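Local atomic coordinates of periplasmic oligopeptide-binding protein (Burkholderia pseudomallei, PDB entry 3ZS6), a protein that probably binds oligopeptides in the periplasm and hands them to an ABC transporter for uptake into the cell. Residues R224-G229 and G250-P255; I231-S236 and G486-T491. One frame throughout, in Å; residues are numbered along the deposited sequence. Where two conformers were deposited one is given.

Contact 1 (R224-G229 and G250-P255)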
ATOM      1  N   ARG A 224     -24.080  -7.483   3.225  1.00 22.03           N
ATOM      2  CA  ARG A 224     -25.496  -7.193   3.383  1.00 20.79           C
ATOM      3  C   ARG A 224     -25.895  -5.972   2.566  1.00 22.06           C
ATOM      4  O   ARG A 224     -26.919  -5.974   1.885  1.00 19.53           O
ATOM      5  CB  ARG A 224     -25.825  -6.934   4.852  1.00 26.82           C
ATOM      6  CG  ARG A 224     -25.733  -8.143   5.762  1.00 40.10           C
ATOM      7  CD  ARG A 224     -26.247  -7.779   7.157  1.00 49.35           C
ATOM      8  NE  ARG A 224     -26.192  -8.894   8.097  1.00 55.37           N
ATOM      9  CZ  ARG A 224     -26.743  -8.873   9.308  1.00 61.13           C
ATOM     10  NH1 ARG A 224     -27.395  -7.793   9.723  1.00 61.82           N
ATOM     11  NH2 ARG A 224     -26.649  -9.931  10.104  1.00 61.03           N
ATOM     12  N   MET A 225     -25.086  -4.922   2.643  1.00 15.94           N
ATOM     13  CA  MET A 225     -25.386  -3.703   1.906  1.00 19.99           C
ATOM     14  C   MET A 225     -25.275  -3.913   0.398  1.00 21.88           C
ATOM     15  O   MET A 225     -26.022  -3.322  -0.376  1.00 21.61           O
ATOM     16  CB  MET A 225     -24.464  -2.566   2.359  1.00 25.00           C
ATOM     17  CG  MET A 225     -24.831  -1.991   3.724  1.00 26.55           C
ATOM     18  SD  MET A 225     -23.602  -0.826   4.356  1.00 30.59           S
ATOM     19  CE  MET A 225     -22.250  -1.923   4.714  1.00 24.43           C
ATOM     20  N   TYR A 226     -24.327  -4.745  -0.020  1.00 17.35           N
ATOM     21  CA  TYR A 226     -24.163  -5.030  -1.433  1.00 17.61           C
ATOM     22  C   TYR A 226     -25.418  -5.747  -1.916  1.00 22.84           C
ATOM     23  O   TYR A 226     -26.016  -5.372  -2.929  1.00 18.60           O
ATOM     24  CB  TYR A 226     -22.924  -5.894  -1.648  1.00 13.24           C
ATOM     25  CG  TYR A 226     -22.659  -6.293  -3.081  1.00 12.06           C
ATOM     26  CD1 TYR A 226     -23.272  -7.405  -3.633  1.00 13.22           C
ATOM     27  CD2 TYR A 226     -21.770  -5.567  -3.875  1.00 13.80           C
ATOM     28  CE1 TYR A 226     -23.028  -7.787  -4.952  1.00 13.53           C
ATOM     29  CE2 TYR A 226     -21.514  -5.938  -5.190  1.00 14.18           C
ATOM     30  CZ  TYR A 226     -22.152  -7.047  -5.720  1.00 13.25           C
ATOM     31  OH  TYR A 226     -21.901  -7.435  -7.010  1.00 14.14           O
ATOM     32  N   GLN A 227     -25.826  -6.761  -1.157  1.00 18.46           N
ATOM     33  CA  GLN A 227     -27.009  -7.549  -1.487  1.00 21.85           C
ATOM     34  C   GLN A 227     -28.262  -6.669  -1.585  1.00 23.75           C
ATOM     35  O   GLN A 227     -29.118  -6.898  -2.434  1.00 23.42           O
ATOM     36  CB  GLN A 227     -27.200  -8.666  -0.457  1.00 27.27           C
ATOM     37  CG  GLN A 227     -28.303  -9.660  -0.775  1.00 42.94           C
ATOM     38  CD  GLN A 227     -28.316 -10.845   0.188  1.00 61.46           C
ATOM     39  OE1 GLN A 227     -27.437 -10.977   1.046  0.89 65.41           O
ATOM     40  NE2 GLN A 227     -29.317 -11.712   0.048  1.00 64.62           N
ATOM     41  N   ALA A 228     -28.354  -5.652  -0.732  1.00 22.25           N
ATOM     42  CA  ALA A 228     -29.509  -4.752  -0.733  1.00 22.43           C
ATOM     43  C   ALA A 228     -29.399  -3.687  -1.815  1.00 21.59           C
ATOM     44  O   ALA A 228     -30.313  -2.892  -2.008  1.00 22.36           O
ATOM     45  CB  ALA A 228     -29.674  -4.098   0.629  1.00 28.31           C
ATOM     46  N   GLY A 229     -28.273  -3.654  -2.516  1.00 25.42           N
ATOM     47  CA  GLY A 229     -28.080  -2.662  -3.559  1.00 24.21           C
ATOM     48  C   GLY A 229     -27.655  -1.291  -3.051  1.00 24.72           C
ATOM     49  O   GLY A 229     -27.785  -0.298  -3.763  1.00 28.11           O
ATOM     50  N   GLY A 250     -22.038 -15.349  -8.430  1.00 18.90           N
ATOM     51  CA  GLY A 250     -21.342 -15.792  -9.622  1.00 18.13           C
ATOM     52  C   GLY A 250     -20.196 -14.892 -10.049  1.00 18.74           C
ATOM     53  O   GLY A 250     -19.274 -14.634  -9.275  1.00 12.08           O
ATOM     54  N   LYS A 251     -20.271 -14.406 -11.284  1.00 12.88           N
ATOM     55  CA  LYS A 251     -19.185 -13.647 -11.889  1.00 14.27           C
ATOM     56  C   LYS A 251     -19.036 -12.229 -11.344  1.00 13.06           C
ATOM     57  O   LYS A 251     -18.061 -11.550 -11.652  1.00 15.55           O
ATOM     58  CB  LYS A 251     -19.316 -13.637 -13.423  1.00 15.82           C
ATOM     59  CG  LYS A 251     -19.142 -15.024 -14.065  1.00 17.25           C
ATOM     60  CD  LYS A 251     -19.267 -14.950 -15.592  1.00 15.94           C
ATOM     61  CE  LYS A 251     -19.597 -16.306 -16.218  1.00 19.79           C
ATOM     62  NZ  LYS A 251     -19.936 -16.172 -17.674  1.00 23.67           N
ATOM     63  N   GLU A 252     -19.999 -11.770 -10.551  0.80 11.38           N
ATOM     64  CA  GLU A 252     -19.811 -10.514  -9.822  0.80 14.43           C
ATOM     65  C   GLU A 252     -18.633 -10.643  -8.850  0.80 15.33           C
ATOM     66  O   GLU A 252     -17.998  -9.649  -8.471  0.80 14.77           O
ATOM     67  CB  GLU A 252     -21.094 -10.101  -9.087  0.80 11.15           C
ATOM     68  CG  GLU A 252     -22.269  -9.865 -10.034  0.80 16.47           C
ATOM     69  CD  GLU A 252     -23.524  -9.384  -9.336  0.80 14.23           C
ATOM     70  OE1 GLU A 252     -23.517  -9.284  -8.090  0.80 15.31           O
ATOM     71  OE2 GLU A 252     -24.521  -9.101 -10.039  0.80 15.15           O
ATOM     72  N   LEU A 253     -18.338 -11.875  -8.452  1.00 11.83           N
ATOM     73  CA  LEU A 253     -17.174 -12.129  -7.603  1.00 11.87           C
ATOM     74  C   LEU A 253     -15.945 -12.078  -8.504  1.00 15.67           C
ATOM     75  O   LEU A 253     -15.705 -13.002  -9.282  1.00 14.52           O
ATOM     76  CB  LEU A 253     -17.295 -13.496  -6.908  1.00 15.02           C
ATOM     77  CG  LEU A 253     -16.090 -14.027  -6.113  1.00 27.04           C
ATOM     78  CD1 LEU A 253     -15.440 -12.929  -5.328  1.00 27.12           C
ATOM     79  CD2 LEU A 253     -16.496 -15.172  -5.181  1.00 28.84           C
ATOM     80  N   ARG A 254     -15.191 -10.982  -8.425  1.00 15.82           N
ATOM     81  CA  ARG A 254     -14.048 -10.780  -9.309  1.00 14.74           C
ATOM     82  C   ARG A 254     -12.797 -11.362  -8.660  1.00 18.15           C
ATOM     83  O   ARG A 254     -12.315 -10.849  -7.650  1.00 23.31           O
ATOM     84  CB  ARG A 254     -13.857  -9.295  -9.616  1.00 10.51           C
ATOM     85  CG  ARG A 254     -15.150  -8.544  -9.927  1.00 12.35           C
ATOM     86  CD  ARG A 254     -15.880  -9.106 -11.168  1.00 10.76           C
ATOM     87  NE  ARG A 254     -17.160  -8.426 -11.342  1.00 16.44           N
ATOM     88  CZ  ARG A 254     -17.485  -7.667 -12.384  1.00 23.31           C
ATOM     89  NH1 ARG A 254     -16.635  -7.501 -13.396  1.00 19.65           N
ATOM     90  NH2 ARG A 254     -18.673  -7.079 -12.413  1.00 20.31           N
ATOM     91  N   PRO A 255     -12.267 -12.441  -9.243  1.00 18.58           N
ATOM     92  CA  PRO A 255     -11.230 -13.239  -8.588  1.00 23.34           C
ATOM     93  C   PRO A 255      -9.820 -12.858  -9.015  1.00 23.92           C
ATOM     94  O   PRO A 255      -9.631 -12.267 -10.082  1.00 19.08           O
ATOM     95  CB  PRO A 255     -11.524 -14.636  -9.115  1.00 20.19           C
ATOM     96  CG  PRO A 255     -11.937 -14.370 -10.550  1.00 23.81           C
ATOM     97  CD  PRO A 255     -12.684 -13.040 -10.524  1.00 19.22           C
TER

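Contact 2 (I231-S236 and G486-T491)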
ATOM      1  N   ILE A 231     -24.504  -0.760  -2.144  1.00 17.05           N
ATOM      2  CA  ILE A 231     -23.106  -0.671  -2.555  1.00 19.98           C
ATOM      3  C   ILE A 231     -22.947  -1.360  -3.905  1.00 18.16           C
ATOM      4  O   ILE A 231     -23.592  -2.369  -4.151  1.00 14.20           O
ATOM      5  CB  ILE A 231     -22.203  -1.383  -1.527  1.00 26.59           C
ATOM      6  CG1 ILE A 231     -22.254  -0.655  -0.187  1.00 23.37           C
ATOM      7  CG2 ILE A 231     -20.770  -1.476  -2.038  1.00 30.64           C
ATOM      8  CD1 ILE A 231     -21.530  -1.386   0.930  1.00 28.18           C
ATOM      9  N   ASP A 232     -22.095  -0.834  -4.779  1.00 15.10           N
ATOM     10  CA  ASP A 232     -21.911  -1.459  -6.092  1.00 12.81           C
ATOM     11  C   ASP A 232     -20.598  -2.226  -6.194  1.00 11.97           C
ATOM     12  O   ASP A 232     -20.380  -2.974  -7.152  1.00 13.12           O
ATOM     13  CB  ASP A 232     -21.922  -0.410  -7.211  1.00 10.66           C
ATOM     14  CG  ASP A 232     -23.132   0.500  -7.153  1.00 19.32           C
ATOM     15  OD1 ASP A 232     -24.256   0.008  -7.373  1.00 22.16           O
ATOM     16  OD2 ASP A 232     -22.949   1.710  -6.907  1.00 18.37           O
ATOM     17  N   TYR A 233     -19.728  -2.031  -5.204  1.00 12.61           N
ATOM     18  CA  TYR A 233     -18.311  -2.350  -5.336  1.00 12.75           C
ATOM     19  C   TYR A 233     -17.756  -2.507  -3.922  1.00 12.93           C
ATOM     20  O   TYR A 233     -17.563  -1.514  -3.227  1.00 14.22           O
ATOM     21  CB  TYR A 233     -17.644  -1.160  -6.042  1.00 13.14           C
ATOM     22  CG  TYR A 233     -16.203  -1.301  -6.499  1.00 12.88           C
ATOM     23  CD1 TYR A 233     -15.157  -1.372  -5.581  1.00 12.16           C
ATOM     24  CD2 TYR A 233     -15.883  -1.308  -7.860  1.00 14.58           C
ATOM     25  CE1 TYR A 233     -13.831  -1.468  -6.002  1.00 13.64           C
ATOM     26  CE2 TYR A 233     -14.562  -1.404  -8.293  1.00 13.97           C
ATOM     27  CZ  TYR A 233     -13.543  -1.487  -7.359  1.00 14.48           C
ATOM     28  OH  TYR A 233     -12.235  -1.588  -7.775  1.00 12.58           O
ATOM     29  N   THR A 234     -17.515  -3.744  -3.489  1.00  8.32           N
ATOM     30  CA  THR A 234     -17.022  -3.970  -2.133  1.00 14.81           C
ATOM     31  C   THR A 234     -15.503  -3.912  -2.077  1.00 14.77           C
ATOM     32  O   THR A 234     -14.827  -3.966  -3.099  1.00 14.30           O
ATOM     33  CB  THR A 234     -17.455  -5.348  -1.557  1.00 11.68           C
ATOM     34  OG1 THR A 234     -16.713  -6.400  -2.194  1.00 12.45           O
ATOM     35  CG2 THR A 234     -18.956  -5.580  -1.731  1.00 14.37           C
ATOM     36  N   TYR A 235     -14.972  -3.843  -0.865  1.00 11.69           N
ATOM     37  CA  TYR A 235     -13.532  -3.890  -0.673  1.00 12.52           C
ATOM     38  C   TYR A 235     -13.005  -5.310  -0.901  1.00 11.93           C
ATOM     39  O   TYR A 235     -12.053  -5.526  -1.657  1.00  9.34           O
ATOM     40  CB  TYR A 235     -13.180  -3.411   0.732  1.00 14.04           C
ATOM     41  CG  TYR A 235     -11.745  -3.680   1.115  1.00 18.58           C
ATOM     42  CD1 TYR A 235     -10.701  -3.040   0.455  1.00 17.42           C
ATOM     43  CD2 TYR A 235     -11.434  -4.572   2.138  1.00 14.41           C
ATOM     44  CE1 TYR A 235      -9.380  -3.282   0.798  1.00 14.30           C
ATOM     45  CE2 TYR A 235     -10.117  -4.815   2.498  1.00 16.79           C
ATOM     46  CZ  TYR A 235      -9.097  -4.168   1.826  1.00 23.28           C
ATOM     47  OH  TYR A 235      -7.792  -4.417   2.177  1.00 29.01           O
ATOM     48  N   SER A 236     -13.648  -6.282  -0.263  1.00  8.84           N
ATOM     49  CA  SER A 236     -13.255  -7.682  -0.373  1.00  9.41           C
ATOM     50  C   SER A 236     -14.483  -8.583  -0.223  1.00 16.93           C
ATOM     51  O   SER A 236     -15.589  -8.200  -0.585  1.00 18.65           O
ATOM     52  CB  SER A 236     -12.214  -8.010   0.703  1.00 12.67           C
ATOM     53  OG  SER A 236     -11.834  -9.371   0.667  1.00 17.34           O
ATOM     54  N   GLY A 486     -19.199  -1.584 -15.651  1.00 14.63           N
ATOM     55  CA  GLY A 486     -18.322  -1.936 -16.765  1.00 19.70           C
ATOM     56  C   GLY A 486     -16.903  -1.401 -16.617  1.00 23.28           C
ATOM     57  O   GLY A 486     -16.654  -0.470 -15.839  1.00 17.81           O
ATOM     58  N   GLY A 487     -15.972  -1.993 -17.363  1.00 16.89           N
ATOM     59  CA  GLY A 487     -14.585  -1.551 -17.365  1.00 18.80           C
ATOM     60  C   GLY A 487     -13.631  -2.262 -16.405  1.00 17.97           C
ATOM     61  O   GLY A 487     -12.420  -2.037 -16.451  1.00 15.70           O
ATOM     62  N   TYR A 488     -14.162  -3.106 -15.527  1.00 14.03           N
ATOM     63  CA  TYR A 488     -13.328  -3.807 -14.544  1.00 17.63           C
ATOM     64  C   TYR A 488     -12.500  -4.882 -15.244  1.00 12.50           C
ATOM     65  O   TYR A 488     -13.032  -5.642 -16.052  1.00 17.07           O
ATOM     66  CB  TYR A 488     -14.205  -4.449 -13.455  1.00 19.33           C
ATOM     67  CG  TYR A 488     -13.468  -4.840 -12.180  1.00 15.40           C
ATOM     68  CD1 TYR A 488     -12.849  -6.087 -12.057  1.00 12.26           C
ATOM     69  CD2 TYR A 488     -13.395  -3.961 -11.101  1.00 15.43           C
ATOM     70  CE1 TYR A 488     -12.177  -6.449 -10.893  1.00 13.90           C
ATOM     71  CE2 TYR A 488     -12.716  -4.308  -9.932  1.00 12.52           C
ATOM     72  CZ  TYR A 488     -12.112  -5.552  -9.833  1.00 14.21           C
ATOM     73  OH  TYR A 488     -11.451  -5.896  -8.677  1.00 10.87           O
ATOM     74  N   THR A 489     -11.204  -4.949 -14.948  1.00 10.39           N
ATOM     75  CA  THR A 489     -10.362  -6.011 -15.506  1.00 15.51           C
ATOM     76  C   THR A 489      -9.741  -6.841 -14.392  1.00 19.80           C
ATOM     77  O   THR A 489      -9.767  -6.450 -13.222  1.00 17.47           O
ATOM     78  CB  THR A 489      -9.217  -5.467 -16.386  1.00 18.92           C
ATOM     79  OG1 THR A 489      -8.128  -5.057 -15.548  1.00 19.63           O
ATOM     80  CG2 THR A 489      -9.694  -4.290 -17.252  1.00 17.18           C
ATOM     81  N   LEU A 490      -9.176  -7.987 -14.755  1.00 15.93           N
ATOM     82  CA  LEU A 490      -8.574  -8.863 -13.756  1.00 21.24           C
ATOM     83  C   LEU A 490      -7.052  -8.790 -13.806  1.00 22.85           C
ATOM     84  O   LEU A 490      -6.364  -9.669 -13.287  1.00 24.26           O
ATOM     85  CB  LEU A 490      -9.050 -10.308 -13.951  1.00 22.53           C
ATOM     86  CG  LEU A 490     -10.573 -10.511 -13.955  1.00 25.05           C
ATOM     87  CD1 LEU A 490     -10.930 -11.984 -14.174  1.00 24.52           C
ATOM     88  CD2 LEU A 490     -11.207  -9.978 -12.672  1.00 24.59           C
ATOM     89  N   THR A 491      -6.526  -7.738 -14.426  1.00 18.53           N
ATOM     90  CA  THR A 491      -5.082  -7.631 -14.618  1.00 22.67           C
ATOM     91  C   THR A 491      -4.428  -6.459 -13.865  1.00 20.12           C
ATOM     92  O   THR A 491      -3.222  -6.248 -13.971  1.00 20.06           O
ATOM     93  CB  THR A 491      -4.735  -7.538 -16.110  1.00 22.35           C
ATOM     94  OG1 THR A 491      -5.300  -6.339 -16.650  1.00 15.71           O
ATOM     95  CG2 THR A 491      -5.299  -8.744 -16.863  1.00 25.43           C
TER

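Contact 1 (R224-G229 and G250-P255)
The phenol of Y226, in the last turns of helix 219-227, reaches across to the carboxylate of E252, which sits in a short 3-10 turn leading into strand 253-258 of this periplasmic solute-binding fold. In the conformer described, one of two for E252, Y226 OH donates to E252 OE1 at 2.7 Å. E252 OE1 lies at the edge of the Y226 ring, near its plane, while the hydroxyl reaches it from above the carboxylate plane, 54° out; ring and carboxylate planes stand 71° apart. Y226 CG lies anti to the backbone N (chi1 179°), which swings the ring off the helix toward the turn. The E252 chain runs extended beyond CG. Its OE2 is bonded to S483 OG, so in that conformer each carboxylate oxygen has a partner. K482 makes a cation-pi contact with the Y226 ring and bonds the Y226 carbonyl, and F249 meets the ring edge-to-face. At the end of the helix, a Schellman motif closes at G229, whose N bonds Y226 O at 2.9 Å. In the 250-255 segment, E252 O accepts R254 NE at 3.2 Å, a bent bond, with O in the guanidinium plane but NE above the carbonyl plane.

Contact 2 (I231-S236 and G486-T491)
Two tyrosines, Y233 and Y488, meet between loops that lie 250 residues apart in sequence but side by side in the solute-binding fold. The tight part is small: Y233 brings CE2, CZ and OH against one corner of the Y488 ring, with Y233 OH 3.5 Å from Y488 CE2 and Y233 CE2 3.8 Å from the same atom. Seen from Y488, the hydroxyl comes to the ring's edge, near its plane. The ring planes are inclined at 64° with centroids 6.0 Å apart, an oblique aromatic pair held by van der Waals contact. On Y488, CG anti to the backbone N (chi1 -163°) sends the ring toward the 231-236 loop, whereas the CB of Y233 leaves the backbone across that direction and its ring end makes the approach. Y488 OH is bonded to R479 NH1, which anchors the far end of the ring, and R9 makes a cation-pi contact with Y233.

The solvent side lies at L490 and T491, both exposed, where a weak bond 3.3 Å long links T491 N to T489 OG1 within the segment. Y233 is buried; Y488 is partly exposed, with a glycerol, probably from the crystallisation liquor, on its carbonyl O, but R497 also braces its ring. Within the other loop, T234 OG1 donates to S236 O at 2.7 Å, in the carbonyl plane on a lone pair, and also pairs with L480 N. The 231-236 loop follows helix 219-227 and bonds through its backbone to strand 6-11 on one hand and to L480 and K482 on the other, while Y488 packs on R254 of strand 253-258.

Contacts 1 and 2 lie with centres about 10 Å apart and interlock along the chain, since their segments alternate. Neither is wholly core: each pairs a buried tyrosine, Y226 or Y233, with a partly exposed partner. Contact 1 joins a helix end to the 3-10 turn just before strand 253-258 through one short hydroxyl-carboxylate hydrogen bond, farther from the chain's centre; contact 2 joins two loops through ring packing alone, nearer that centre. They also touch directly. Y226 CD2 packs on T234 CG2 at 3.5 Å, and M225 lies against I231. Both draw on the same neighbours: K482 pairs with D232 as well as Y226, and R479 with R254 as well as Y488.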